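Local coordinates for signal recognition particle 54 kDa protein (Aeropyrum pernix, PDB 7EPK), which is the 54 kDa protein subunit of the archaeal signal recognition particle, combining a helical bundle, a P-loop nucleotide-binding domain and a helical signal-peptide-binding domain, at residues R49-R54 against Y75-K80; P96-L101 against V181-A186; L215-S220 against I241-M246; S379-E384 against K393-R398. All coordinates share one frame; numbering follows the deposited sequence.

Contact 1. Residues R49-R54 against Y75-K80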
# COMPACT_ATOMS: atom_id res chain seq x y z
N ARG A 49 -7.34 11.26 -16.85
CA ARG A 49 -8.45 10.58 -17.56
C ARG A 49 -9.00 9.47 -16.67
O ARG A 49 -10.22 9.27 -16.69
CB ARG A 49 -8.05 10.02 -18.94
CG ARG A 49 -9.14 10.18 -20.00
CD ARG A 49 -9.47 11.66 -20.22
NE ARG A 49 -10.34 12.00 -21.35
CZ ARG A 49 -10.00 12.00 -22.64
NH1 ARG A 49 -8.78 11.64 -23.01
NH2 ARG A 49 -10.88 12.36 -23.57
N ARG A 50 -8.15 8.79 -15.90
CA ARG A 50 -8.61 7.75 -14.94
C ARG A 50 -9.50 8.47 -13.93
O ARG A 50 -10.64 8.01 -13.69
CB ARG A 50 -7.43 7.00 -14.31
CG ARG A 50 -7.22 5.59 -14.83
CD ARG A 50 -6.66 5.52 -16.25
NE ARG A 50 -7.69 5.56 -17.29
CZ ARG A 50 -7.45 5.71 -18.60
NH1 ARG A 50 -6.22 5.83 -19.06
NH2 ARG A 50 -8.46 5.74 -19.46
N ILE A 51 -9.05 9.61 -13.42
CA ILE A 51 -9.83 10.45 -12.48
C ILE A 51 -11.15 10.91 -13.12
O ILE A 51 -12.19 10.72 -12.48
CB ILE A 51 -8.99 11.60 -11.94
CG1 ILE A 51 -7.88 11.07 -11.03
CG2 ILE A 51 -9.91 12.57 -11.21
CD1 ILE A 51 -6.81 12.07 -10.62
N LYS A 52 -11.15 11.48 -14.33
CA LYS A 52 -12.40 11.92 -15.00
C LYS A 52 -13.40 10.76 -15.09
O LYS A 52 -14.55 10.93 -14.65
CB LYS A 52 -12.17 12.42 -16.43
CG LYS A 52 -13.07 13.56 -16.87
CD LYS A 52 -12.32 14.87 -16.77
CE LYS A 52 -13.02 16.06 -17.37
NZ LYS A 52 -12.05 17.15 -17.62
N GLU A 53 -12.99 9.63 -15.66
CA GLU A 53 -13.88 8.44 -15.86
C GLU A 53 -14.58 8.12 -14.53
O GLU A 53 -15.81 7.93 -14.53
CB GLU A 53 -13.10 7.22 -16.36
CG GLU A 53 -12.81 7.26 -17.85
CD GLU A 53 -11.58 6.47 -18.28
OE1 GLU A 53 -11.12 5.63 -17.48
OE2 GLU A 53 -11.06 6.73 -19.40
N ARG A 54 -13.83 8.05 -13.42
CA ARG A 54 -14.42 7.66 -12.12
C ARG A 54 -15.41 8.75 -11.69
O ARG A 54 -16.55 8.40 -11.31
CB ARG A 54 -13.31 7.32 -11.12
CG ARG A 54 -12.53 6.07 -11.52
CD ARG A 54 -11.63 5.54 -10.43
NE ARG A 54 -12.40 5.25 -9.23
CZ ARG A 54 -11.88 5.14 -8.02
NH1 ARG A 54 -10.58 5.27 -7.84
NH2 ARG A 54 -12.66 4.90 -6.99
N TYR A 75 -6.22 10.43 -4.91
CA TYR A 75 -5.40 9.46 -4.14
C TYR A 75 -5.42 8.11 -4.87
O TYR A 75 -4.39 7.70 -5.42
CB TYR A 75 -5.89 9.37 -2.69
CG TYR A 75 -5.36 8.21 -1.89
CD1 TYR A 75 -4.04 8.17 -1.47
CD2 TYR A 75 -6.17 7.14 -1.55
CE1 TYR A 75 -3.54 7.10 -0.73
CE2 TYR A 75 -5.69 6.07 -0.81
CZ TYR A 75 -4.37 6.04 -0.40
OH TYR A 75 -3.90 4.98 0.33
N GLU A 76 -6.55 7.42 -4.90
CA GLU A 76 -6.56 6.00 -5.33
C GLU A 76 -5.86 5.88 -6.69
O GLU A 76 -5.12 4.90 -6.93
CB GLU A 76 -7.99 5.47 -5.33
CG GLU A 76 -8.49 5.09 -3.94
CD GLU A 76 -9.92 4.57 -3.86
OE1 GLU A 76 -10.46 4.50 -2.72
OE2 GLU A 76 -10.51 4.24 -4.93
N GLU A 77 -6.07 6.86 -7.57
CA GLU A 77 -5.60 6.78 -8.98
C GLU A 77 -4.13 7.19 -9.07
O GLU A 77 -3.46 6.73 -10.01
CB GLU A 77 -6.48 7.66 -9.88
CG GLU A 77 -7.75 6.98 -10.33
CD GLU A 77 -7.61 5.55 -10.80
OE1 GLU A 77 -6.80 5.29 -11.74
OE2 GLU A 77 -8.32 4.69 -10.22
N LEU A 78 -3.68 8.10 -8.19
CA LEU A 78 -2.24 8.47 -8.03
C LEU A 78 -1.50 7.25 -7.49
O LEU A 78 -0.35 7.03 -7.89
CB LEU A 78 -2.08 9.67 -7.09
CG LEU A 78 -2.51 11.03 -7.66
CD1 LEU A 78 -2.19 12.18 -6.73
CD2 LEU A 78 -1.87 11.29 -9.00
N VAL A 79 -2.16 6.46 -6.65
CA VAL A 79 -1.57 5.23 -6.08
C VAL A 79 -1.26 4.29 -7.25
O VAL A 79 -0.13 3.75 -7.31
CB VAL A 79 -2.49 4.61 -5.02
CG1 VAL A 79 -1.99 3.24 -4.59
CG2 VAL A 79 -2.66 5.49 -3.81
N LYS A 80 -2.23 4.10 -8.16
CA LYS A 80 -2.10 3.24 -9.36
C LYS A 80 -0.95 3.78 -10.24
O LYS A 80 -0.18 2.97 -10.79
CB LYS A 80 -3.41 3.21 -10.15
CG LYS A 80 -4.49 2.25 -9.64
CD LYS A 80 -5.57 1.93 -10.67
CE LYS A 80 -5.05 1.38 -11.99
NZ LYS A 80 -4.85 -0.09 -11.98

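Contact 2. Residues P96-L101 against V181-A186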
# COMPACT_ATOMS: atom_id res chain seq x y z
N PRO A 96 18.11 -18.79 -0.09
CA PRO A 96 19.20 -17.93 -0.55
C PRO A 96 18.72 -17.04 -1.70
O PRO A 96 18.22 -17.56 -2.74
CB PRO A 96 20.31 -18.88 -1.03
CG PRO A 96 19.58 -20.17 -1.37
CD PRO A 96 18.14 -20.04 -0.87
N TRP A 97 18.90 -15.73 -1.54
CA TRP A 97 18.39 -14.71 -2.48
C TRP A 97 19.53 -13.85 -3.02
O TRP A 97 19.99 -12.95 -2.26
CB TRP A 97 17.33 -13.84 -1.79
CG TRP A 97 16.56 -13.00 -2.77
CD1 TRP A 97 16.64 -11.65 -2.97
CD2 TRP A 97 15.57 -13.49 -3.69
NE1 TRP A 97 15.74 -11.26 -3.93
CE2 TRP A 97 15.08 -12.37 -4.39
CE3 TRP A 97 15.05 -14.76 -3.96
CZ2 TRP A 97 14.12 -12.51 -5.39
CZ3 TRP A 97 14.10 -14.89 -4.95
CH2 TRP A 97 13.66 -13.77 -5.66
N ILE A 98 19.91 -14.07 -4.29
CA ILE A 98 21.06 -13.37 -4.91
C ILE A 98 20.58 -12.11 -5.66
O ILE A 98 19.79 -12.24 -6.63
CB ILE A 98 21.88 -14.33 -5.79
CG1 ILE A 98 22.06 -15.72 -5.16
CG2 ILE A 98 23.23 -13.72 -6.12
CD1 ILE A 98 22.59 -15.71 -3.75
N VAL A 99 21.07 -10.94 -5.25
CA VAL A 99 20.68 -9.62 -5.81
C VAL A 99 21.83 -9.03 -6.62
O VAL A 99 22.82 -8.60 -5.99
CB VAL A 99 20.31 -8.64 -4.69
CG1 VAL A 99 19.82 -7.34 -5.27
CG2 VAL A 99 19.28 -9.24 -3.75
N LEU A 100 21.71 -8.95 -7.94
CA LEU A 100 22.69 -8.22 -8.79
C LEU A 100 22.25 -6.76 -8.95
O LEU A 100 21.28 -6.50 -9.65
CB LEU A 100 22.81 -8.91 -10.15
CG LEU A 100 23.76 -8.24 -11.14
CD1 LEU A 100 25.17 -8.18 -10.60
CD2 LEU A 100 23.74 -8.95 -12.50
N LEU A 101 23.02 -5.84 -8.38
CA LEU A 101 22.89 -4.38 -8.67
C LEU A 101 23.38 -4.05 -10.09
O LEU A 101 24.36 -4.64 -10.58
CB LEU A 101 23.68 -3.63 -7.58
CG LEU A 101 22.90 -3.33 -6.31
CD1 LEU A 101 21.87 -4.41 -6.01
CD2 LEU A 101 23.82 -3.13 -5.13
N VAL A 181 22.73 -12.35 -0.64
CA VAL A 181 24.01 -11.84 -1.21
C VAL A 181 23.68 -10.72 -2.19
O VAL A 181 22.94 -10.96 -3.14
CB VAL A 181 24.78 -12.95 -1.95
CG1 VAL A 181 26.01 -12.41 -2.64
CG2 VAL A 181 25.15 -14.09 -1.01
N ILE A 182 24.24 -9.54 -1.96
CA ILE A 182 24.10 -8.35 -2.84
C ILE A 182 25.41 -8.22 -3.61
O ILE A 182 26.47 -8.00 -2.97
CB ILE A 182 23.81 -7.08 -2.02
CG1 ILE A 182 22.55 -7.21 -1.16
CG2 ILE A 182 23.74 -5.88 -2.94
CD1 ILE A 182 22.38 -6.08 -0.15
N VAL A 183 25.34 -8.31 -4.93
CA VAL A 183 26.54 -8.20 -5.79
C VAL A 183 26.66 -6.78 -6.33
O VAL A 183 25.98 -6.49 -7.32
CB VAL A 183 26.46 -9.25 -6.89
CG1 VAL A 183 27.57 -9.07 -7.91
CG2 VAL A 183 26.47 -10.65 -6.29
N ASP A 184 27.53 -5.94 -5.75
CA ASP A 184 27.83 -4.58 -6.26
C ASP A 184 28.61 -4.70 -7.58
O ASP A 184 29.37 -5.67 -7.74
CB ASP A 184 28.59 -3.72 -5.23
CG ASP A 184 28.80 -2.26 -5.63
OD1 ASP A 184 28.21 -1.84 -6.62
OD2 ASP A 184 29.58 -1.55 -4.97
N THR A 185 28.41 -3.76 -8.50
CA THR A 185 28.97 -3.79 -9.88
C THR A 185 29.57 -2.42 -10.22
O THR A 185 29.21 -1.39 -9.57
CB THR A 185 27.91 -4.16 -10.95
OG1 THR A 185 26.78 -3.27 -10.91
CG2 THR A 185 27.39 -5.57 -10.80
N ALA A 186 30.42 -2.40 -11.26
CA ALA A 186 30.88 -1.15 -11.92
C ALA A 186 29.68 -0.42 -12.56
O ALA A 186 28.69 -1.07 -12.96
CB ALA A 186 31.95 -1.50 -12.92

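Contact 3. Residues L215-S220 against I241-M246. With GDP (guanosine-5'-diphosphate), chain B.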
# COMPACT_ATOMS: atom_id res chain seq x y z
N LEU A 215 17.95 -2.42 -10.86
CA LEU A 215 18.46 -1.20 -11.51
C LEU A 215 18.49 -0.08 -10.48
O LEU A 215 17.44 0.25 -9.95
CB LEU A 215 17.55 -0.82 -12.68
CG LEU A 215 17.97 0.46 -13.38
CD1 LEU A 215 19.39 0.36 -13.94
CD2 LEU A 215 16.99 0.79 -14.49
N VAL A 216 19.66 0.47 -10.20
CA VAL A 216 19.78 1.60 -9.24
C VAL A 216 19.90 2.88 -10.07
O VAL A 216 20.78 2.96 -10.93
CB VAL A 216 20.97 1.39 -8.29
CG1 VAL A 216 21.24 2.63 -7.48
CG2 VAL A 216 20.73 0.20 -7.38
N ILE A 217 18.95 3.80 -9.86
CA ILE A 217 18.81 5.07 -10.63
C ILE A 217 18.68 6.21 -9.64
O ILE A 217 18.12 5.98 -8.52
CB ILE A 217 17.62 5.05 -11.61
CG1 ILE A 217 16.28 4.81 -10.90
CG2 ILE A 217 17.85 4.03 -12.71
CD1 ILE A 217 15.08 4.71 -11.83
N ASP A 218 19.20 7.37 -10.03
CA ASP A 218 19.06 8.63 -9.27
C ASP A 218 17.74 9.31 -9.70
O ASP A 218 17.28 9.10 -10.86
CB ASP A 218 20.37 9.43 -9.39
CG ASP A 218 20.35 10.75 -10.15
OD1 ASP A 218 20.21 10.73 -11.41
OD2 ASP A 218 20.51 11.80 -9.48
N ALA A 219 17.10 10.05 -8.79
CA ALA A 219 15.94 10.93 -9.08
C ALA A 219 16.40 12.20 -9.82
O ALA A 219 16.19 13.30 -9.27
CB ALA A 219 15.25 11.29 -7.79
N SER A 220 17.05 12.07 -10.98
CA SER A 220 17.55 13.22 -11.77
C SER A 220 17.60 12.88 -13.26
O SER A 220 18.36 13.54 -13.97
CB SER A 220 18.91 13.70 -11.29
OG SER A 220 18.90 13.97 -9.90
N ILE A 241 13.57 -1.84 -9.15
CA ILE A 241 14.13 -0.47 -9.32
C ILE A 241 14.27 0.14 -7.94
O ILE A 241 13.35 0.03 -7.12
CB ILE A 241 13.28 0.42 -10.25
CG1 ILE A 241 13.35 -0.08 -11.69
CG2 ILE A 241 13.71 1.88 -10.13
CD1 ILE A 241 12.40 0.59 -12.65
N ILE A 242 15.41 0.77 -7.71
CA ILE A 242 15.73 1.46 -6.44
C ILE A 242 16.06 2.88 -6.85
O ILE A 242 16.86 3.03 -7.78
CB ILE A 242 16.88 0.76 -5.68
CG1 ILE A 242 16.52 -0.68 -5.32
CG2 ILE A 242 17.24 1.59 -4.46
CD1 ILE A 242 17.61 -1.47 -4.64
N VAL A 243 15.42 3.87 -6.24
CA VAL A 243 15.58 5.28 -6.66
C VAL A 243 16.32 6.03 -5.55
O VAL A 243 15.79 6.09 -4.42
CB VAL A 243 14.23 5.93 -7.02
CG1 VAL A 243 14.39 7.37 -7.46
CG2 VAL A 243 13.52 5.14 -8.11
N THR A 244 17.50 6.57 -5.90
CA THR A 244 18.45 7.27 -5.00
C THR A 244 18.31 8.80 -5.13
O THR A 244 17.84 9.26 -6.19
CB THR A 244 19.89 6.86 -5.32
OG1 THR A 244 20.12 7.24 -6.68
CG2 THR A 244 20.14 5.39 -5.11
N LYS A 245 18.74 9.55 -4.11
CA LYS A 245 18.83 11.03 -4.11
C LYS A 245 17.41 11.62 -4.15
O LYS A 245 17.10 12.45 -5.04
CB LYS A 245 19.72 11.50 -5.26
CG LYS A 245 21.15 10.98 -5.20
CD LYS A 245 22.05 11.62 -6.23
CE LYS A 245 23.52 11.55 -5.86
NZ LYS A 245 24.01 10.15 -5.94
N MET A 246 16.58 11.20 -3.19
CA MET A 246 15.25 11.77 -2.87
C MET A 246 15.39 12.63 -1.60
O MET A 246 14.62 12.41 -0.65
CB MET A 246 14.23 10.65 -2.63
CG MET A 246 13.93 9.87 -3.89
SD MET A 246 12.73 10.76 -4.90
CE MET A 246 12.28 9.48 -6.08
PB GDP B . 28.07 4.38 -7.68
O1B GDP B . 29.15 4.82 -8.63
O2B GDP B . 26.78 4.08 -8.43
O3B GDP B . 28.45 3.27 -6.71
O3A GDP B . 27.70 5.60 -6.70
PA GDP B . 28.23 5.77 -5.17
O1A GDP B . 29.75 5.80 -5.27
O2A GDP B . 27.48 4.89 -4.20
O5' GDP B . 27.77 7.24 -4.73
C5' GDP B . 27.90 8.38 -5.59
C4' GDP B . 27.41 9.59 -4.80
O4' GDP B . 26.00 9.45 -4.57
C3' GDP B . 28.06 9.65 -3.43
O3' GDP B . 28.51 10.98 -3.18
C2' GDP B . 26.99 9.20 -2.45
O2' GDP B . 27.19 9.81 -1.16
C1' GDP B . 25.70 9.65 -3.17
N9 GDP B . 24.38 9.01 -2.82
C8 GDP B . 24.00 7.73 -2.98
N7 GDP B . 22.71 7.52 -2.58
C5 GDP B . 22.24 8.71 -2.18
C6 GDP B . 20.97 9.20 -1.65
O6 GDP B . 20.02 8.42 -1.48
N1 GDP B . 20.87 10.49 -1.33
C2 GDP B . 21.89 11.35 -1.49
N2 GDP B . 21.71 12.66 -1.16
N3 GDP B . 23.10 10.97 -1.98
C4 GDP B . 23.33 9.68 -2.33

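Contact 4. Residues S379-E384 against K393-R398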
# COMPACT_ATOMS: atom_id res chain seq x y z
N SER A 379 -25.29 -19.59 12.46
CA SER A 379 -25.50 -21.05 12.70
C SER A 379 -26.95 -21.46 12.37
O SER A 379 -27.18 -22.66 12.15
CB SER A 379 -25.11 -21.46 14.12
OG SER A 379 -23.72 -21.25 14.37
N MET A 380 -27.88 -20.51 12.28
CA MET A 380 -29.26 -20.76 11.80
C MET A 380 -29.23 -21.22 10.34
O MET A 380 -28.46 -20.65 9.58
CB MET A 380 -30.08 -19.48 11.88
CG MET A 380 -30.16 -18.87 13.26
SD MET A 380 -31.37 -17.55 13.25
CE MET A 380 -31.56 -17.18 14.98
N THR A 381 -30.09 -22.17 9.94
CA THR A 381 -30.28 -22.60 8.53
C THR A 381 -30.83 -21.43 7.71
O THR A 381 -31.41 -20.48 8.29
CB THR A 381 -31.22 -23.82 8.36
OG1 THR A 381 -32.58 -23.43 8.45
CG2 THR A 381 -31.02 -24.90 9.39
N TYR A 382 -30.71 -21.50 6.40
CA TYR A 382 -31.30 -20.48 5.49
C TYR A 382 -32.81 -20.41 5.70
O TYR A 382 -33.36 -19.32 5.57
CB TYR A 382 -30.93 -20.79 4.03
CG TYR A 382 -29.46 -20.62 3.75
CD1 TYR A 382 -28.88 -19.37 3.75
CD2 TYR A 382 -28.65 -21.72 3.56
CE1 TYR A 382 -27.52 -19.21 3.51
CE2 TYR A 382 -27.29 -21.58 3.34
CZ TYR A 382 -26.72 -20.32 3.30
OH TYR A 382 -25.38 -20.19 3.07
N GLU A 383 -33.44 -21.55 5.98
CA GLU A 383 -34.90 -21.65 6.26
C GLU A 383 -35.20 -20.95 7.59
O GLU A 383 -36.12 -20.12 7.64
CB GLU A 383 -35.34 -23.11 6.33
CG GLU A 383 -36.83 -23.28 6.55
CD GLU A 383 -37.21 -24.73 6.77
OE1 GLU A 383 -36.96 -25.19 7.89
OE2 GLU A 383 -37.73 -25.41 5.83
N GLU A 384 -34.42 -21.25 8.61
CA GLU A 384 -34.47 -20.51 9.90
C GLU A 384 -34.26 -19.02 9.67
O GLU A 384 -35.07 -18.26 10.17
CB GLU A 384 -33.45 -21.08 10.88
CG GLU A 384 -33.78 -22.50 11.24
CD GLU A 384 -32.95 -23.03 12.36
OE1 GLU A 384 -33.16 -24.19 12.71
OE2 GLU A 384 -32.09 -22.27 12.87
N LYS A 393 -37.38 -25.96 20.34
CA LYS A 393 -36.39 -26.26 21.41
C LYS A 393 -35.19 -27.01 20.82
O LYS A 393 -34.04 -26.68 21.20
CB LYS A 393 -37.04 -27.07 22.54
CG LYS A 393 -37.63 -26.23 23.67
CD LYS A 393 -36.64 -25.25 24.30
CE LYS A 393 -35.32 -25.87 24.73
NZ LYS A 393 -34.61 -25.04 25.72
N ARG A 394 -35.48 -27.98 19.93
CA ARG A 394 -34.49 -28.83 19.22
C ARG A 394 -33.56 -27.95 18.38
O ARG A 394 -32.32 -28.15 18.46
CB ARG A 394 -35.19 -29.84 18.30
CG ARG A 394 -34.23 -30.65 17.44
CD ARG A 394 -34.95 -31.55 16.47
NE ARG A 394 -33.99 -32.33 15.68
CZ ARG A 394 -33.32 -33.39 16.12
NH1 ARG A 394 -33.48 -33.83 17.36
NH2 ARG A 394 -32.47 -34.01 15.32
N ARG A 395 -34.13 -27.03 17.59
CA ARG A 395 -33.38 -26.07 16.74
C ARG A 395 -32.58 -25.15 17.66
O ARG A 395 -31.35 -25.07 17.48
CB ARG A 395 -34.35 -25.29 15.84
CG ARG A 395 -34.99 -26.17 14.77
CD ARG A 395 -36.09 -25.48 14.00
NE ARG A 395 -36.55 -26.34 12.92
CZ ARG A 395 -36.04 -26.39 11.69
NH1 ARG A 395 -35.06 -25.58 11.33
NH2 ARG A 395 -36.53 -27.25 10.81
N MET A 396 -33.25 -24.55 18.64
CA MET A 396 -32.65 -23.60 19.62
C MET A 396 -31.37 -24.22 20.16
O MET A 396 -30.31 -23.53 20.20
CB MET A 396 -33.63 -23.33 20.76
CG MET A 396 -33.53 -21.94 21.34
SD MET A 396 -35.07 -21.40 22.14
CE MET A 396 -36.09 -21.03 20.72
N ARG A 397 -31.46 -25.50 20.52
CA ARG A 397 -30.35 -26.34 21.02
C ARG A 397 -29.27 -26.45 19.93
O ARG A 397 -28.14 -26.04 20.21
CB ARG A 397 -30.89 -27.70 21.49
CG ARG A 397 -29.83 -28.67 21.98
CD ARG A 397 -29.14 -28.26 23.27
NE ARG A 397 -27.92 -29.03 23.51
CZ ARG A 397 -27.15 -28.95 24.59
NH1 ARG A 397 -27.46 -28.12 25.58
NH2 ARG A 397 -26.07 -29.71 24.69
N ARG A 398 -29.60 -26.94 18.73
CA ARG A 398 -28.61 -27.14 17.62
C ARG A 398 -27.86 -25.82 17.40
O ARG A 398 -26.63 -25.88 17.19
CB ARG A 398 -29.24 -27.59 16.30
CG ARG A 398 -28.24 -27.80 15.16
CD ARG A 398 -28.85 -28.02 13.77
NE ARG A 398 -29.86 -27.02 13.39
CZ ARG A 398 -29.61 -25.78 12.99
NH1 ARG A 398 -28.37 -25.34 12.89
NH2 ARG A 398 -30.61 -24.96 12.70

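Contact 1. Residues R49-R54 against Y75-K80
I51 and E77 are in register where helix 41-57 packs on helix 66-81, two members of the helical bundle. The short segments run at 144° to one another, nearer antiparallel than crossed. The close-packed part is here: I51 CG1 lies 3.9 Å from E77 CB, the two side chains sliding past each other in opposite directions. I51 goes on to touch M70, I73 and V74 of helix 66-81, which makes this an apolar seam. Beside it, the CB and CG of R50 lie against E77 OE1, but the chain then bends at chi2 and chi3 and carries the guanidinium away to N46 and E53 on its own helix.

Toward its more open side, at R54 and E76, the contact turns ionic. R54 meets E76 end-on: NH1 at 3.1 Å and NH2 at 3.0 Å both donate to E76 OE2, from the same face of the carboxylate. The guanidinium and this carboxylate are nearly parallel, 19° between planes. NH1 adds a weak bond of 3.3 Å to E77 OE2, whose carboxylate stands almost upright to the guanidinium, at 82°. R54 has a further partner in E58, and E76 in K72. One arginine thus bridges two consecutive glutamates, which would offset their mutual repulsion and is consistent with the buried E77 staying charged.

Contact 2. Residues P96-L101 against V181-A186
V99 is bonded through both its N and its O to strand 180-184: V99 N donates to V181 O at 2.8 Å, almost perfectly straight at 178°, and V99 O accepts from V183 N at 2.7 Å. The two strands are parallel neighbours in the central sheet of the P-loop alpha/beta fold. Strand 97-102 leads toward the probable Walker A loop, while D184 to A186 open what corresponds to the G3 motif of this family. The ladder continues with longer bonds, V181 N to W97 O before the central pair and L101 N to V183 O after it.

Past the last backbone bond, T185 OG1 donates to L101 O at 2.8 Å, coming from above the carbonyl plane, 56° out of it. The same hydroxyl is bonded to K109 NZ, and D184 OD2 to T110 OG1, so this end of the pair meets the start of helix 109-122. The nearest atoms of the D184 side chain are about 5 Å from the magnesium ion and about 5 Å from GDP.

Side chains then fill both faces. V99 and I182 share one, where I182 packs on L116 of helix 109-122; L101 CD2 reaches over to I182 CG2 at 3.5 Å. On the other, beneath helices 162-175 and 194-208, I98 lies alongside V181, CD1 to CB 4.0 Å. Next to them L100, its CG anti to the backbone N, crosses to put CD1 3.7 Å from V183 CG1 and against the methyl CG2 of T185.

Contact 3. Residues L215-S220 against I241-M246
K245 and T244 meet D218 and A219 at the ends of two parallel strands of a beta-alpha-beta unit, 212-218 and 240-244, of which the second runs out into the GDP pocket. K245 N donates to GDP O6 at 3.1 Å, a nearly straight bond of 166°. The lysine side chain passes over one face of the guanine, K245 CG 3.8 Å from GDP N3, and its NZ comes up to O4' of the ribose, though at a separation too short to be trusted. D218 flanks the same chain, OD2 lying 3.6 Å from K245 CD. T244 and K245 fall in what corresponds to the G4 motif of this family.

Behind this shell the backbone ladder sets their position. A219 N bonds to T244 O at 2.8 Å, and T244 N to I217 O at the same length. T244 OG1 is engaged by the backbone O of S107, linking the strand end to the probable P-loop. Farther back, I217 N to I242 O and I242 N to L215 O complete the register. I217 holds CG1 between its own N and carbonyl carbon (chi1 59°), directing CD1 across to I241 CG2 at 3.6 Å.

Contact 4. Residues S379-E384 against K393-R398
R395 meets E384 and E383 first as helix 393-402 is followed from its start, its own backbone N being bonded to D392 OD1. The chain is extended from CG to NE, and its methylene groups run past E384 OE1 before the guanidinium turns back to it. NH1 donates to E384 OE1 at 2.7 Å, on the oxygen's anti lone pair and tilted a little from the guanidinium plane. NH2 makes a longer salt bridge of 3.6 Å to E383 OE1, reaching across that side chain at about a right angle.

M396 starts out away from 379-384 and packs on helix 409-423. Three residues after R395, R398 returns to the contact: CG is anti to the backbone N (chi1 180°) and the bend at chi3 brings its tip round to E384. R398 NH2 lies 2.7 Å from the same E384 OE1, a salt bridge whose hydrogen bond is weak because it is strongly bent. NH1 of R398 donates to S379 O at 3.0 Å, well aligned at 161° and in the guanidinium plane. T381 CG2 packs against NH2.

E384 OE1 thus takes both arginines, and its residue is itself positioned by an N-cap: T381 OG1 accepts from E384 N at 2.9 Å, nearly straight at 177°. Two positive groups on one carboxylate would be expected to keep it ionised.

Within the signal-peptide-binding domain, M380 and E384 both rest on I399 of helix 393-402, M380 also touches M326 of helix 326-337, and V410, R411 and L414 receive M396.

How the contacts relate
From the N terminus, contact 1 closes a mostly helical excursion of 20 residues and pairs two helices of the bundle. Contact 2 follows, closing a far longer loop of 79 residues that holds further strands and helices of the nucleotide-binding domain. Contact 3 closes the short crossover through helix 225-235 in the same domain, and contact 4 a brief turn in the signal-peptide-binding domain. All four are in series; none nests or crosses. Contacts 2 and 3 share one sheet, where strands 97-102 and 212-218 are neighbours, and meet at L101 CG and V216 CG2, 4.3 Å apart. Contact 4 stands remote, its centre about 62 Å from that of contact 3.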